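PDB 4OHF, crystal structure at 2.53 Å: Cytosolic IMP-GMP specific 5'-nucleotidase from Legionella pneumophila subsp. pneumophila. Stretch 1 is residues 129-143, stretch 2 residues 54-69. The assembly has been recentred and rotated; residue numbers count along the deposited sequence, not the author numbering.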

# COMPACT_ATOMS: atom_id res chain seq x y z
N SER B 129 6.93 22.20 -15.12
CA SER B 129 7.60 20.94 -15.42
C SER B 129 8.80 21.10 -16.33
O SER B 129 9.85 20.53 -16.09
CB SER B 129 6.62 19.96 -16.07
OG SER B 129 5.84 19.30 -15.08
N ILE B 130 8.63 21.88 -17.38
CA ILE B 130 9.69 22.10 -18.33
C ILE B 130 10.87 22.80 -17.67
O ILE B 130 12.01 22.43 -17.90
CB ILE B 130 9.16 22.89 -19.54
CG1 ILE B 130 8.39 21.92 -20.45
CG2 ILE B 130 10.29 23.58 -20.27
CD1 ILE B 130 7.60 22.57 -21.57
N ALA B 131 10.60 23.80 -16.85
CA ALA B 131 11.68 24.50 -16.16
C ALA B 131 12.35 23.50 -15.21
O ALA B 131 13.59 23.43 -15.12
CB ALA B 131 11.13 25.68 -15.37
N PHE B 132 11.54 22.71 -14.52
CA PHE B 132 12.05 21.72 -13.59
C PHE B 132 13.06 20.81 -14.28
O PHE B 132 14.17 20.61 -13.78
CB PHE B 132 10.91 20.87 -13.03
CG PHE B 132 11.27 20.10 -11.78
CD1 PHE B 132 12.38 19.26 -11.75
CD2 PHE B 132 10.49 20.21 -10.63
CE1 PHE B 132 12.70 18.54 -10.59
CE2 PHE B 132 10.81 19.49 -9.47
CZ PHE B 132 11.92 18.65 -9.46
N CYS B 133 12.68 20.27 -15.44
CA CYS B 133 13.55 19.37 -16.20
C CYS B 133 14.86 20.01 -16.62
O CYS B 133 15.92 19.44 -16.42
CB CYS B 133 12.82 18.85 -17.44
SG CYS B 133 11.59 17.58 -17.10
N ILE B 134 14.78 21.20 -17.20
CA ILE B 134 15.99 21.89 -17.63
C ILE B 134 16.92 22.12 -16.44
O ILE B 134 18.10 21.76 -16.48
CB ILE B 134 15.67 23.24 -18.27
CG1 ILE B 134 14.86 23.02 -19.56
CG2 ILE B 134 16.96 23.99 -18.55
CD1 ILE B 134 14.37 24.29 -20.20
N LEU B 135 16.38 22.71 -15.38
CA LEU B 135 17.19 22.97 -14.19
C LEU B 135 17.78 21.67 -13.63
O LEU B 135 18.99 21.58 -13.44
CB LEU B 135 16.35 23.66 -13.12
CG LEU B 135 17.14 24.01 -11.85
CD1 LEU B 135 18.32 24.86 -12.24
CD2 LEU B 135 16.27 24.76 -10.85
N TYR B 136 16.93 20.68 -13.36
CA TYR B 136 17.40 19.42 -12.81
C TYR B 136 18.49 18.82 -13.67
O TYR B 136 19.49 18.31 -13.17
CB TYR B 136 16.26 18.42 -12.70
CG TYR B 136 16.65 17.14 -11.98
CD1 TYR B 136 16.92 17.15 -10.61
CD2 TYR B 136 16.75 15.94 -12.66
CE1 TYR B 136 17.27 15.98 -9.94
CE2 TYR B 136 17.10 14.76 -12.01
CZ TYR B 136 17.36 14.79 -10.65
OH TYR B 136 17.73 13.63 -10.00
N GLY B 137 18.31 18.90 -14.98
CA GLY B 137 19.31 18.36 -15.87
C GLY B 137 20.66 19.00 -15.63
O GLY B 137 21.66 18.32 -15.44
N GLN B 138 20.69 20.33 -15.62
CA GLN B 138 21.93 21.07 -15.41
C GLN B 138 22.51 20.81 -14.03
O GLN B 138 23.72 20.67 -13.88
CB GLN B 138 21.68 22.56 -15.60
CG GLN B 138 21.26 22.91 -17.01
CD GLN B 138 20.66 24.30 -17.11
OE1 GLN B 138 19.86 24.70 -16.25
NE2 GLN B 138 21.01 25.04 -18.16
N LEU B 139 21.65 20.72 -13.02
CA LEU B 139 22.10 20.48 -11.67
C LEU B 139 22.89 19.17 -11.57
O LEU B 139 23.98 19.15 -11.00
CB LEU B 139 20.91 20.46 -10.70
CG LEU B 139 20.19 21.80 -10.55
CD1 LEU B 139 19.12 21.68 -9.48
CD2 LEU B 139 21.19 22.88 -10.18
N VAL B 140 22.36 18.09 -12.14
CA VAL B 140 23.07 16.82 -12.08
C VAL B 140 24.36 16.90 -12.89
O VAL B 140 25.36 16.26 -12.54
CB VAL B 140 22.20 15.63 -12.59
CG1 VAL B 140 20.85 15.61 -11.87
CG2 VAL B 140 22.02 15.72 -14.06
N ASP B 141 24.36 17.68 -13.96
CA ASP B 141 25.56 17.85 -14.77
C ASP B 141 26.70 18.42 -13.93
O ASP B 141 27.87 18.08 -14.13
CB ASP B 141 25.30 18.81 -15.92
CG ASP B 141 24.72 18.12 -17.13
OD1 ASP B 141 24.61 18.78 -18.19
OD2 ASP B 141 24.38 16.93 -17.01
N LEU B 142 26.33 19.31 -13.00
CA LEU B 142 27.26 19.98 -12.10
C LEU B 142 27.63 19.05 -10.95
O LEU B 142 28.77 19.03 -10.49
CB LEU B 142 26.61 21.26 -11.57
CG LEU B 142 27.46 22.44 -11.09
CD1 LEU B 142 28.04 22.13 -9.74
CD2 LEU B 142 28.55 22.75 -12.11
N LYS B 143 26.64 18.28 -10.48
CA LYS B 143 26.84 17.33 -9.39
C LYS B 143 27.86 16.27 -9.80
O LYS B 143 28.55 15.71 -8.95
CB LYS B 143 25.51 16.67 -9.03
CG LYS B 143 25.61 15.32 -8.32
CD LYS B 143 26.13 15.42 -6.90
CE LYS B 143 26.20 14.04 -6.26
NZ LYS B 143 26.57 14.09 -4.83
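Stretch 2 (54-69) YPEEIKKFKFNFDDAI

Residues 129-143 form a continuous helix, held by i to i+4 backbone hydrogen bonds from C133 N to S129 O (2.9 Å) through K143 N to L139 O (2.8 Å). Stretch 2 is mostly loop, with a short 3-10 segment at 58-60, and it runs along one side of the helix in the opposite sense: A68 lies nearest I130 (5.8 Å between CA atoms), F61 nearest Q138 (7.4 Å, CA to CA) and I58 nearest L139 (7.5 Å, CA to CA). Together the two stretches bury 808 Å².

At the start of the helix, I130 points toward the loop and meets its C-terminal end. Its CG1 lies 3.8 Å from I69 C, its CG2 is 4.3 Å from F65 CE2, and its carbonyl O is 4.0 Å from A68 CB. One residue on, A131 makes a more marginal contact, its CA 4.5 Å from F63 CE2 at the edge of that ring. C133 approaches A68 through the two CB atoms, 3.8 Å apart.

I134, one turn after I130, is buried beneath the turn of residues 64-67, which is closed by a backbone hydrogen bond from D67 N to N64 O (2.8 Å). Its CG1 packs 3.7 Å from A68 CB and 3.9 Å from D67 CB, while CD1 reaches 3.6 Å from F63 CE2 and 3.2 Å from N64 O. The small side chain of A68 thus sits against both C133 and I134.

Beyond this point F61 dominates the contact, giving up 103 Å² to the helix. L135 CB points sideways, yet its CD1 comes within 4.1 Å of F61 CD1. Q138 covers one face of the F61 ring, with CB 3.9 Å from the ring centroid and 21° off the normal, a CH-pi contact. The same side chain makes the sole hydrogen bond between the stretches, from Q138 NE2 to K62 O (2.8 Å, 154°), so that it both covers the ring and ties down the backbone that follows it.

L139 approaches the ring edge, its CD2 3.4 Å from F61 CE1, and the same methyl lies 4.1 Å from I58 CG2. L142, one turn after Q138, adds a third contact at the ring edge: its CB is 4.0 Å from F61 CZ. Its two methyls extend to the beginning of the loop, CD1 to P55 CG at 4.1 Å and CD2 to E57 CG at 4.0 Å.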

# COMPACT_ATOMS: atom_id res chain seq x y z
N TYR B 54 23.77 26.25 -2.53
CA TYR B 54 24.30 25.40 -3.60
C TYR B 54 25.49 26.13 -4.24
O TYR B 54 25.67 27.33 -4.04
CB TYR B 54 23.23 25.15 -4.67
CG TYR B 54 22.42 23.88 -4.49
CD1 TYR B 54 22.66 22.77 -5.30
CD2 TYR B 54 21.40 23.79 -3.54
CE1 TYR B 54 21.90 21.60 -5.17
CE2 TYR B 54 20.65 22.62 -3.40
CZ TYR B 54 20.90 21.53 -4.22
OH TYR B 54 20.16 20.39 -4.09
N PRO B 55 26.32 25.40 -5.02
CA PRO B 55 27.48 26.02 -5.67
C PRO B 55 27.15 27.37 -6.32
O PRO B 55 26.12 27.52 -6.96
CB PRO B 55 27.90 24.97 -6.69
CG PRO B 55 27.59 23.70 -5.97
CD PRO B 55 26.23 23.97 -5.36
N GLU B 56 28.05 28.33 -6.14
CA GLU B 56 27.87 29.66 -6.72
C GLU B 56 27.82 29.56 -8.23
O GLU B 56 27.43 30.50 -8.93
CB GLU B 56 29.03 30.57 -6.29
CG GLU B 56 28.95 31.07 -4.85
CD GLU B 56 28.20 32.39 -4.73
OE1 GLU B 56 27.86 32.78 -3.59
OE2 GLU B 56 27.96 33.04 -5.77
N GLU B 57 28.21 28.40 -8.74
CA GLU B 57 28.24 28.17 -10.17
C GLU B 57 26.85 28.11 -10.83
O GLU B 57 26.69 28.49 -11.98
CB GLU B 57 29.01 26.87 -10.45
CG GLU B 57 29.46 26.69 -11.89
CD GLU B 57 30.36 27.82 -12.37
OE1 GLU B 57 29.89 28.98 -12.40
OE2 GLU B 57 31.53 27.55 -12.71
N ILE B 58 25.84 27.64 -10.09
CA ILE B 58 24.49 27.53 -10.64
C ILE B 58 23.91 28.85 -11.13
O ILE B 58 23.14 28.88 -12.09
CB ILE B 58 23.50 26.92 -9.62
CG1 ILE B 58 23.22 27.91 -8.49
CG2 ILE B 58 24.06 25.64 -9.04
CD1 ILE B 58 22.12 27.46 -7.57
N LYS B 59 24.26 29.95 -10.47
CA LYS B 59 23.75 31.26 -10.87
C LYS B 59 24.10 31.53 -12.33
O LYS B 59 23.45 32.34 -12.99
CB LYS B 59 24.35 32.36 -9.99
CG LYS B 59 24.15 32.16 -8.49
CD LYS B 59 24.89 33.24 -7.69
CE LYS B 59 24.78 33.00 -6.19
NZ LYS B 59 25.57 34.00 -5.41
N LYS B 60 25.12 30.84 -12.82
CA LYS B 60 25.58 31.01 -14.20
C LYS B 60 24.73 30.23 -15.21
O LYS B 60 24.75 30.52 -16.41
CB LYS B 60 27.04 30.58 -14.29
CG LYS B 60 27.93 31.51 -15.10
CD LYS B 60 29.41 31.12 -14.95
CE LYS B 60 30.32 32.07 -15.71
NZ LYS B 60 30.01 32.08 -17.17
N PHE B 61 23.98 29.24 -14.73
CA PHE B 61 23.13 28.41 -15.58
C PHE B 61 22.26 29.22 -16.54
O PHE B 61 21.58 30.16 -16.14
CB PHE B 61 22.24 27.51 -14.72
CG PHE B 61 22.96 26.33 -14.12
CD1 PHE B 61 22.28 25.46 -13.26
CD2 PHE B 61 24.30 26.08 -14.40
CE1 PHE B 61 22.93 24.36 -12.70
CE2 PHE B 61 24.95 24.99 -13.85
CZ PHE B 61 24.26 24.13 -13.00
N LYS B 62 22.27 28.82 -17.81
CA LYS B 62 21.49 29.50 -18.83
C LYS B 62 20.23 28.71 -19.14
O LYS B 62 20.26 27.48 -19.24
CB LYS B 62 22.32 29.69 -20.11
CG LYS B 62 22.61 31.14 -20.44
CD LYS B 62 23.27 31.86 -19.27
CE LYS B 62 23.40 33.36 -19.51
NZ LYS B 62 23.96 34.05 -18.31
N PHE B 63 19.12 29.42 -19.30
CA PHE B 63 17.84 28.79 -19.60
C PHE B 63 17.49 28.79 -21.08
O PHE B 63 17.41 29.83 -21.71
CB PHE B 63 16.72 29.49 -18.81
CG PHE B 63 15.33 29.04 -19.20
CD1 PHE B 63 14.61 29.73 -20.17
CD2 PHE B 63 14.75 27.93 -18.61
CE1 PHE B 63 13.33 29.32 -20.53
CE2 PHE B 63 13.47 27.51 -18.96
CZ PHE B 63 12.76 28.20 -19.93
N ASN B 64 17.31 27.59 -21.62
CA ASN B 64 16.93 27.44 -23.02
C ASN B 64 15.64 26.62 -23.10
O ASN B 64 15.65 25.39 -22.93
CB ASN B 64 18.04 26.76 -23.83
CG ASN B 64 17.56 26.30 -25.19
OD1 ASN B 64 16.79 26.97 -25.86
ND2 ASN B 64 18.03 25.14 -25.61
N PHE B 65 14.54 27.31 -23.37
CA PHE B 65 13.22 26.71 -23.47
C PHE B 65 13.17 25.36 -24.18
O PHE B 65 12.45 24.46 -23.76
CB PHE B 65 12.28 27.68 -24.16
CG PHE B 65 10.83 27.37 -23.98
CD1 PHE B 65 9.98 27.30 -25.08
CD2 PHE B 65 10.29 27.18 -22.71
CE1 PHE B 65 8.62 27.07 -24.92
CE2 PHE B 65 8.94 26.95 -22.53
CZ PHE B 65 8.09 26.89 -23.63
N ASP B 66 13.94 25.20 -25.25
CA ASP B 66 13.90 23.95 -25.98
C ASP B 66 14.72 22.79 -25.43
O ASP B 66 14.68 21.70 -26.00
CB ASP B 66 14.29 24.18 -27.44
CG ASP B 66 13.31 25.08 -28.16
OD1 ASP B 66 12.09 24.78 -28.13
OD2 ASP B 66 13.75 26.07 -28.78
N ASP B 67 15.45 22.98 -24.33
CA ASP B 67 16.24 21.88 -23.76
C ASP B 67 15.37 20.75 -23.24
O ASP B 67 15.84 19.62 -23.02
CB ASP B 67 17.16 22.37 -22.64
CG ASP B 67 18.41 23.05 -23.17
OD1 ASP B 67 18.88 22.62 -24.25
OD2 ASP B 67 18.92 23.98 -22.51
N ALA B 68 14.09 21.05 -23.02
CA ALA B 68 13.15 20.05 -22.55
C ALA B 68 11.78 20.21 -23.22
O ALA B 68 11.50 21.21 -23.88
CB ALA B 68 13.02 20.13 -21.03
N ILE B 69 10.94 19.21 -23.05
CA ILE B 69 9.61 19.22 -23.63
C ILE B 69 8.59 18.79 -22.58
O ILE B 69 8.97 18.26 -21.54
CB ILE B 69 9.61 18.31 -24.87
CG1 ILE B 69 9.08 19.11 -26.04
CG2 ILE B 69 8.85 17.01 -24.63
CD1 ILE B 69 9.01 18.32 -27.32